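Csc2 (Thermofilum pendens, PDB 4TXD) probably binds RNA as a Cas7-family protein of the type I-D CRISPR immune system, and carries a zinc ion. Local coordinates at residues R110-R113 and D114-E118; R103-L106 and Q107-E111; K121-L124 and V125-I129; V248-T251 and E252-V256. All blocks are in the same frame, centred on the assembly; numbering follows the deposited sequence.

Contact 1 of 4, residues R110-R113 and D114-E118; sequences REYR and DSLDE
The Y112 ring takes the L116 methyl CD2 over one face, displaced toward the hydroxyl-bearing rim, with CD2 3.7 Å from Y112 CZ: a CH-pi contact in which leucine supplies a slim branch to a flat aromatic surface. The R113 guanidinium has R110 CA 4.1 Å above its centre on one face and the D114 carboxylate at its edge. A bend in the arginine chain (chi3 64°) swings the group back alongside D114, where R113 NE lies 3.0 Å from D114 OD1 in a nearly straight salt bridge. The planes stand 43° apart, and OD1 is approached from above the carboxylate plane; the bonds from NH2 are weak. A leucine in place of R113 would probably leave the D114 carboxylate without its mate and deprive W144 O of the donor that NH1 provides. S115 suits its place because its short hydroxyl, held between backbone N and carbonyl carbon, reaches Y112 O: OG is 2.7 Å away, in the carbonyl plane on a lone pair. S115 N, 3.0 Å from the same Y112 O, comes from above that plane, and the two donors grip one oxygen. Y112 OH is hydrogen-bonded to P340 O, and E111 OE1 to H337 NE2. D114 N still bonds R110 O at 3.0 Å, four residues back, but L116 N reaches only three back, to R113 O at 3.3 Å. Such a shift to i to i+3 bonds is common at the C-terminal end of an alpha-helix; D117 then serves as N-cap of helix 118-134, with OD1 accepting from S120 N.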
# COMPACT_ATOMS: atom_id res chain seq x y z
N ARG A 110 12.64 -8.45 -2.05
CA ARG A 110 13.37 -9.70 -2.00
C ARG A 110 13.84 -10.13 -3.39
O ARG A 110 14.96 -10.61 -3.56
CB ARG A 110 12.53 -10.79 -1.36
CG ARG A 110 12.46 -10.69 0.14
CD ARG A 110 11.37 -11.58 0.68
NE ARG A 110 11.30 -11.55 2.14
CZ ARG A 110 10.23 -11.90 2.84
NH1 ARG A 110 9.12 -12.29 2.21
NH2 ARG A 110 10.26 -11.85 4.17
N GLU A 111 12.99 -9.92 -4.39
CA GLU A 111 13.36 -10.27 -5.76
C GLU A 111 14.41 -9.31 -6.32
O GLU A 111 15.25 -9.71 -7.14
CB GLU A 111 12.12 -10.29 -6.66
CG GLU A 111 11.23 -11.50 -6.35
CD GLU A 111 9.97 -11.56 -7.20
OE1 GLU A 111 9.80 -10.72 -8.12
OE2 GLU A 111 9.15 -12.45 -6.93
N TYR A 112 14.38 -8.06 -5.88
CA TYR A 112 15.41 -7.11 -6.26
C TYR A 112 16.74 -7.61 -5.72
O TYR A 112 17.74 -7.68 -6.46
CB TYR A 112 15.12 -5.71 -5.72
CG TYR A 112 16.29 -4.76 -5.90
CD1 TYR A 112 16.57 -4.20 -7.14
CD2 TYR A 112 17.12 -4.43 -4.82
CE1 TYR A 112 17.64 -3.34 -7.31
CE2 TYR A 112 18.19 -3.56 -4.98
CZ TYR A 112 18.45 -3.03 -6.23
OH TYR A 112 19.52 -2.17 -6.42
N ARG A 113 16.74 -7.98 -4.45
CA ARG A 113 17.93 -8.49 -3.79
C ARG A 113 18.52 -9.68 -4.54
O ARG A 113 19.73 -9.78 -4.71
CB ARG A 113 17.60 -8.90 -2.35
CG ARG A 113 18.74 -9.58 -1.62
CD ARG A 113 18.23 -10.37 -0.44
NE ARG A 113 17.38 -11.47 -0.89
CZ ARG A 113 16.37 -11.98 -0.19
NH1 ARG A 113 16.07 -11.48 1.01
NH2 ARG A 113 15.66 -12.98 -0.69
N ASP A 114 17.65 -10.58 -4.98
CA ASP A 114 18.10 -11.79 -5.65
C ASP A 114 18.50 -11.57 -7.10
O ASP A 114 19.03 -12.46 -7.74
CB ASP A 114 17.01 -12.86 -5.56
CG ASP A 114 16.82 -13.36 -4.15
OD1 ASP A 114 17.73 -13.14 -3.33
OD2 ASP A 114 15.77 -13.97 -3.88
N SER A 115 18.24 -10.37 -7.61
CA SER A 115 18.68 -10.03 -8.95
C SER A 115 20.11 -9.47 -8.96
O SER A 115 20.70 -9.32 -10.02
CB SER A 115 17.73 -9.01 -9.57
OG SER A 115 18.07 -7.69 -9.17
N LEU A 116 20.66 -9.15 -7.79
CA LEU A 116 21.98 -8.49 -7.73
C LEU A 116 23.14 -9.44 -8.10
O LEU A 116 23.12 -10.62 -7.74
CB LEU A 116 22.21 -7.90 -6.33
CG LEU A 116 21.08 -7.01 -5.80
CD1 LEU A 116 21.39 -6.54 -4.37
CD2 LEU A 116 20.81 -5.81 -6.72
N ASP A 117 24.14 -8.92 -8.81
CA ASP A 117 25.40 -9.65 -9.01
C ASP A 117 26.39 -9.18 -7.95
O ASP A 117 25.99 -8.48 -7.02
CB ASP A 117 25.95 -9.46 -10.42
CG ASP A 117 26.10 -7.99 -10.81
OD1 ASP A 117 26.40 -7.15 -9.94
OD2 ASP A 117 25.92 -7.68 -12.01
N GLU A 118 27.66 -9.53 -8.08
CA GLU A 118 28.60 -9.15 -7.04
C GLU A 118 28.79 -7.67 -6.97
O GLU A 118 29.04 -7.15 -5.93
CB GLU A 118 29.97 -9.81 -7.16
CG GLU A 118 30.27 -10.61 -8.39
CD GLU A 118 30.24 -9.83 -9.68
OE1 GLU A 118 31.28 -9.39 -10.16
OE2 GLU A 118 29.17 -9.74 -10.21
O HOH W 1 21.50 -11.14 -5.91

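Contact 2 of 4, residues R103-L106 and Q107-E111; sequences RQML and QLLRE
L106 lays its CD2 methyl over one face of the R110 guanidinium, toward the rim, with CD2 3.7 Å from R110 NH2. This is an i to i+4 pairing along one side of alpha-helix 94-115, whose regular ladder includes L108 N to Q104 O (2.9 Å) and L109 N to M105 O (2.8 Å). The extended R110 chain, CG beside its own backbone N (chi1 -78°), runs back past L106 O and brings the flat group above the leucine. Arginine fits because its aliphatic length spans a helical turn while its end remains polar: R110 NE bonds N145 OD1, and NH2 makes a weak bond to C146 O. L106 itself touches the residues of the zinc site, which C146, D165, C168 and C171 form. M105, L108 and L109 are apolar because they face protein: M105 meets helices 252-263 and 169-174, while L108 and L109 pack on helix 343-365. Within the turn, M105 CG lies 4.1 Å from L109 CD1, and Q104 NE2 lies 3.7 Å from L108 CG. On the exposed side, R103 and R110 bring like charges together, R103 NH2 to R110 NH1 3.4 Å, their planes nearly perpendicular. Q107 OE1 probably eases this repulsion: the carbonyl oxygen lies at the edge of the R110 group, in its plane, and takes two weak bonds from R103, NH1 at 3.2 Å and NH2 at 3.3 Å.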
# COMPACT_ATOMS: atom_id res chain seq x y z
N ARG A 103 3.20 -6.39 1.99
CA ARG A 103 3.74 -7.72 1.77
C ARG A 103 4.23 -7.89 0.32
O ARG A 103 5.26 -8.54 0.07
CB ARG A 103 2.69 -8.79 2.12
CG ARG A 103 3.27 -10.16 2.40
CD ARG A 103 3.31 -11.00 1.15
NE ARG A 103 4.11 -12.22 1.32
CZ ARG A 103 5.42 -12.28 1.12
NH1 ARG A 103 6.09 -11.20 0.76
NH2 ARG A 103 6.06 -13.43 1.29
N GLN A 104 3.52 -7.30 -0.63
CA GLN A 104 3.94 -7.32 -2.02
C GLN A 104 5.23 -6.51 -2.24
O GLN A 104 6.16 -6.97 -2.91
CB GLN A 104 2.82 -6.81 -2.94
CG GLN A 104 3.19 -6.70 -4.43
CD GLN A 104 3.58 -8.04 -5.08
OE1 GLN A 104 3.41 -9.11 -4.50
NE2 GLN A 104 4.10 -7.96 -6.30
N MET A 105 5.30 -5.31 -1.67
CA MET A 105 6.52 -4.51 -1.81
C MET A 105 7.71 -5.26 -1.23
O MET A 105 8.80 -5.25 -1.80
CB MET A 105 6.39 -3.15 -1.12
CG MET A 105 7.69 -2.33 -1.23
SD MET A 105 7.63 -0.66 -0.56
CE MET A 105 6.57 0.15 -1.76
N LEU A 106 7.48 -5.95 -0.14
CA LEU A 106 8.49 -6.74 0.48
C LEU A 106 8.97 -7.87 -0.43
O LEU A 106 10.14 -8.18 -0.49
CB LEU A 106 8.00 -7.26 1.81
CG LEU A 106 8.94 -8.19 2.52
CD1 LEU A 106 10.36 -7.66 2.53
CD2 LEU A 106 8.49 -8.58 3.90
N GLN A 107 8.04 -8.48 -1.14
CA GLN A 107 8.40 -9.59 -2.03
C GLN A 107 9.18 -9.04 -3.21
O GLN A 107 10.15 -9.66 -3.66
CB GLN A 107 7.15 -10.36 -2.48
CG GLN A 107 7.44 -11.69 -3.21
CD GLN A 107 8.31 -12.65 -2.40
OE1 GLN A 107 8.21 -12.72 -1.17
NE2 GLN A 107 9.17 -13.38 -3.09
N LEU A 108 8.79 -7.87 -3.70
CA LEU A 108 9.50 -7.22 -4.79
C LEU A 108 10.92 -6.86 -4.33
O LEU A 108 11.87 -7.01 -5.10
CB LEU A 108 8.75 -5.98 -5.28
CG LEU A 108 7.39 -6.28 -5.95
CD1 LEU A 108 6.67 -5.00 -6.27
CD2 LEU A 108 7.59 -7.09 -7.23
N LEU A 109 11.06 -6.40 -3.09
CA LEU A 109 12.38 -6.09 -2.52
C LEU A 109 13.25 -7.33 -2.42
O LEU A 109 14.46 -7.27 -2.66
CB LEU A 109 12.25 -5.46 -1.12
CG LEU A 109 11.76 -4.02 -1.12
CD1 LEU A 109 11.33 -3.59 0.29
CD2 LEU A 109 12.85 -3.10 -1.67
N ARG A 110 12.64 -8.45 -2.05
CA ARG A 110 13.37 -9.70 -2.00
C ARG A 110 13.84 -10.13 -3.39
O ARG A 110 14.96 -10.61 -3.56
CB ARG A 110 12.53 -10.79 -1.36
CG ARG A 110 12.46 -10.69 0.14
CD ARG A 110 11.37 -11.58 0.68
NE ARG A 110 11.30 -11.55 2.14
CZ ARG A 110 10.23 -11.90 2.84
NH1 ARG A 110 9.12 -12.29 2.21
NH2 ARG A 110 10.26 -11.85 4.17
N GLU A 111 12.99 -9.92 -4.39
CA GLU A 111 13.36 -10.27 -5.76
C GLU A 111 14.41 -9.31 -6.32
O GLU A 111 15.25 -9.71 -7.14
CB GLU A 111 12.12 -10.29 -6.66
CG GLU A 111 11.23 -11.50 -6.35
CD GLU A 111 9.97 -11.56 -7.20
OE1 GLU A 111 9.80 -10.72 -8.12
OE2 GLU A 111 9.15 -12.45 -6.93

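Contact 3 of 4, residues K121-L124 and V125-I129; sequences KRWL and VQEVI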
# COMPACT_ATOMS: atom_id res chain seq x y z
N LYS A 121 25.55 -6.03 -5.44
CA LYS A 121 25.40 -6.45 -4.09
C LYS A 121 26.30 -5.65 -3.16
O LYS A 121 25.87 -5.27 -2.11
CB LYS A 121 25.64 -7.92 -3.91
CG LYS A 121 25.56 -8.32 -2.46
CD LYS A 121 25.61 -9.78 -2.20
CE LYS A 121 25.69 -9.96 -0.70
NZ LYS A 121 25.13 -11.23 -0.17
N ARG A 122 27.54 -5.42 -3.56
CA ARG A 122 28.42 -4.64 -2.73
C ARG A 122 27.84 -3.26 -2.56
O ARG A 122 27.95 -2.71 -1.53
CB ARG A 122 29.86 -4.60 -3.20
CG ARG A 122 30.80 -4.07 -2.12
CD ARG A 122 31.89 -3.27 -2.74
NE ARG A 122 32.66 -2.39 -1.88
CZ ARG A 122 33.33 -2.74 -0.80
NH1 ARG A 122 33.28 -3.96 -0.34
NH2 ARG A 122 34.02 -1.83 -0.17
N TRP A 123 27.22 -2.71 -3.59
CA TRP A 123 26.56 -1.43 -3.46
C TRP A 123 25.57 -1.45 -2.33
O TRP A 123 25.57 -0.59 -1.51
CB TRP A 123 25.88 -0.97 -4.74
CG TRP A 123 25.22 0.35 -4.62
CD1 TRP A 123 25.75 1.54 -4.92
CD2 TRP A 123 23.90 0.60 -4.16
NE1 TRP A 123 24.86 2.53 -4.68
CE2 TRP A 123 23.70 1.97 -4.22
CE3 TRP A 123 22.86 -0.20 -3.72
CZ2 TRP A 123 22.53 2.56 -3.84
CZ3 TRP A 123 21.68 0.39 -3.36
CH2 TRP A 123 21.53 1.75 -3.41
N LEU A 124 24.73 -2.46 -2.29
CA LEU A 124 23.72 -2.55 -1.27
C LEU A 124 24.32 -2.71 0.10
O LEU A 124 23.88 -2.10 1.04
CB LEU A 124 22.76 -3.69 -1.54
CG LEU A 124 21.58 -3.83 -0.59
CD1 LEU A 124 20.48 -2.88 -0.94
CD2 LEU A 124 21.04 -5.23 -0.45
N VAL A 125 25.32 -3.55 0.20
CA VAL A 125 25.92 -3.81 1.47
C VAL A 125 26.63 -2.56 1.98
O VAL A 125 26.51 -2.24 3.12
CB VAL A 125 26.87 -5.00 1.42
CG1 VAL A 125 27.69 -5.12 2.66
CG2 VAL A 125 26.09 -6.26 1.22
N GLN A 126 27.36 -1.89 1.13
CA GLN A 126 28.16 -0.78 1.55
C GLN A 126 27.39 0.51 1.60
O GLN A 126 27.46 1.21 2.57
CB GLN A 126 29.40 -0.62 0.68
CG GLN A 126 30.39 -1.74 0.80
CD GLN A 126 31.01 -1.86 2.18
OE1 GLN A 126 31.37 -0.90 2.76
NE2 GLN A 126 31.10 -3.07 2.69
N GLU A 127 26.65 0.81 0.56
CA GLU A 127 25.96 2.06 0.47
C GLU A 127 24.62 2.13 1.19
O GLU A 127 24.11 3.19 1.44
CB GLU A 127 25.83 2.48 -0.97
CG GLU A 127 27.13 2.55 -1.73
CD GLU A 127 28.18 3.38 -1.04
OE1 GLU A 127 27.84 4.44 -0.53
OE2 GLU A 127 29.34 2.96 -1.03
N VAL A 128 24.06 1.00 1.54
CA VAL A 128 22.78 0.96 2.20
C VAL A 128 22.88 0.33 3.56
O VAL A 128 22.69 0.97 4.54
CB VAL A 128 21.72 0.24 1.33
CG1 VAL A 128 20.49 -0.16 2.11
CG2 VAL A 128 21.36 1.12 0.17
N ILE A 129 23.18 -0.95 3.60
CA ILE A 129 23.27 -1.65 4.85
C ILE A 129 24.34 -1.09 5.78
O ILE A 129 24.13 -0.98 6.95
CB ILE A 129 23.50 -3.12 4.62
CG1 ILE A 129 22.35 -3.66 3.81
CG2 ILE A 129 23.63 -3.87 5.91
CD1 ILE A 129 22.36 -5.14 3.70
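W123 packs against V128 and E127 one turn on in helix 118-134, just where an alpha-helix widens into a pi-type turn. On the buried, apolar side, V128 CG2 sits 3.6 Å from W123 CZ3, and L124 CD1 lies 4.1 Å from V128 CB. These apolar residues suit their place because W348 of helix 343-365 covers both L124 and V128. Over one face of the indole comes E127: its CB stands above the five-membered ring, 3.9 Å from the centroid, a CH-pi contact, and E127 CG also comes down on the ring, 3.6 Å from W123 CD1. W123 also makes a cation-pi contact with K345. The other side, with R122, Q126 and E127, is polar and exposed to solvent. There the R122 guanidinium and the Q126 amide stack with planes 13° apart, and Q126 CG lies over the guanidinium centre, 3.5 Å from R122 CZ. Long, flexible chains serve well where water is near. K121, stretched out past V125, ends in a salt bridge with E143. The widened turn is centred on one oxygen: L124 O accepts from V128 N at 3.1 Å, above its carbonyl plane, and from I129 N at 2.9 Å, nearly in line with the C=O bond.

Contact 4 of 4, residues V248-T251 and E252-V256; sequences VDLT and EPELV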
# COMPACT_ATOMS: atom_id res chain seq x y z
N VAL A 248 1.28 10.65 0.71
CA VAL A 248 1.78 11.95 1.17
C VAL A 248 3.28 11.92 1.46
O VAL A 248 3.82 10.91 1.91
CB VAL A 248 1.03 12.42 2.46
CG1 VAL A 248 -0.44 12.64 2.17
CG2 VAL A 248 1.19 11.41 3.57
N ASP A 249 3.95 13.03 1.17
CA ASP A 249 5.37 13.22 1.50
C ASP A 249 6.27 12.13 0.95
O ASP A 249 7.28 11.78 1.57
CB ASP A 249 5.54 13.34 3.02
CG ASP A 249 4.84 14.55 3.57
OD1 ASP A 249 4.81 15.58 2.87
OD2 ASP A 249 4.30 14.48 4.70
N LEU A 250 5.92 11.60 -0.22
CA LEU A 250 6.75 10.62 -0.88
C LEU A 250 7.71 11.28 -1.87
O LEU A 250 7.40 12.33 -2.43
CB LEU A 250 5.90 9.59 -1.65
CG LEU A 250 4.91 8.74 -0.86
CD1 LEU A 250 4.32 7.68 -1.77
CD2 LEU A 250 5.60 8.09 0.34
N THR A 251 8.86 10.65 -2.06
CA THR A 251 9.74 10.96 -3.19
C THR A 251 9.25 10.25 -4.44
O THR A 251 8.39 9.37 -4.37
CB THR A 251 11.17 10.52 -2.92
OG1 THR A 251 11.18 9.10 -2.78
CG2 THR A 251 11.71 11.16 -1.63
N GLU A 252 9.82 10.60 -5.58
CA GLU A 252 9.52 9.98 -6.83
C GLU A 252 9.63 8.47 -6.81
O GLU A 252 8.69 7.82 -7.15
CB GLU A 252 10.34 10.60 -7.96
CG GLU A 252 10.23 9.89 -9.28
CD GLU A 252 10.69 10.74 -10.46
OE1 GLU A 252 10.87 11.95 -10.34
OE2 GLU A 252 10.84 10.18 -11.53
N PRO A 253 10.74 7.90 -6.41
CA PRO A 253 10.78 6.43 -6.46
C PRO A 253 9.88 5.74 -5.43
O PRO A 253 9.46 4.59 -5.65
CB PRO A 253 12.25 6.10 -6.17
CG PRO A 253 12.81 7.30 -5.52
CD PRO A 253 12.05 8.48 -6.04
N GLU A 254 9.60 6.41 -4.32
CA GLU A 254 8.68 5.85 -3.34
C GLU A 254 7.26 5.79 -3.93
O GLU A 254 6.57 4.76 -3.83
CB GLU A 254 8.72 6.68 -2.06
CG GLU A 254 10.05 6.52 -1.31
CD GLU A 254 10.22 7.52 -0.17
OE1 GLU A 254 9.34 8.38 0.04
OE2 GLU A 254 11.25 7.44 0.51
N LEU A 255 6.86 6.88 -4.57
CA LEU A 255 5.57 6.94 -5.23
C LEU A 255 5.43 5.88 -6.32
O LEU A 255 4.45 5.14 -6.36
CB LEU A 255 5.34 8.31 -5.86
CG LEU A 255 4.10 8.28 -6.76
CD1 LEU A 255 2.90 8.82 -6.02
CD2 LEU A 255 4.33 9.05 -8.04
N VAL A 256 6.41 5.81 -7.21
CA VAL A 256 6.34 4.87 -8.32
C VAL A 256 6.36 3.44 -7.82
O VAL A 256 5.59 2.60 -8.30
CB VAL A 256 7.47 5.09 -9.34
CG1 VAL A 256 7.44 3.99 -10.41
CG2 VAL A 256 7.33 6.48 -9.96
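T251 and E254 are joined by reciprocal hydrogen bonds, the capping box that starts helix 252-263. T251 N donates to E254 OE1 at 3.1 Å with an N-H...O angle of 169°, reaching the oxygen from above the carboxylate plane; in return E254 N makes a weak, long bond to T251 OG1 at 3.5 Å. Threonine suits an N-cap because its hydroxyl, lying between backbone N and carbonyl carbon (chi1 63°), is turned toward the first turn. The helix proper begins with L255 N to T251 O at 2.9 Å. Charge pairing forms a second layer. E254 OE1 also meets R196 and OE2 meets R45, while the S350 hydroxyl bonds both OE2 and T251 OG1, which probably offsets the cost of burying this charge. An alanine at E254 would probably leave T251 N without its acceptor and R45 and R196 without this counter-charge. E252, a favourable acid at the helix start, pairs with R34. Apolar contact is modest: L250 CD1 lies 4.3 Å from L255 CB, while L250 CD2 passes beside the E254 carboxylate, 3.8 Å from E254 OE1. P253 sits in the first turn, where its missing N-H costs no bond, with CD 3.4 Å from T251 OG1. The corner thus connects strand 240-247 to helix 252-263; P253 and E254 pack on helix 343-365, and L255 touches I53 of strand 52-61.

Along the chain the order is contact 2, contact 1, contact 3, then contact 4. Contacts 2 and 1 are successive parts of helix 94-115, sharing R110 and E111, with centres 11 Å apart. Contact 3 lies on the next helix, 118-134; it touches contact 1 where L116 packs against K121 and L124, so the linker is a packed corner. Contact 4 starts helix 252-263 well later in sequence, its centre 17 Å from that of contact 2, which packs on the same helix. Helix 343-365 touches all four, and contact 4 joins the helices to strand 240-247 of the antiparallel sheet. Contact 2 touches the zinc site, and contacts 1 and 3 lie near it.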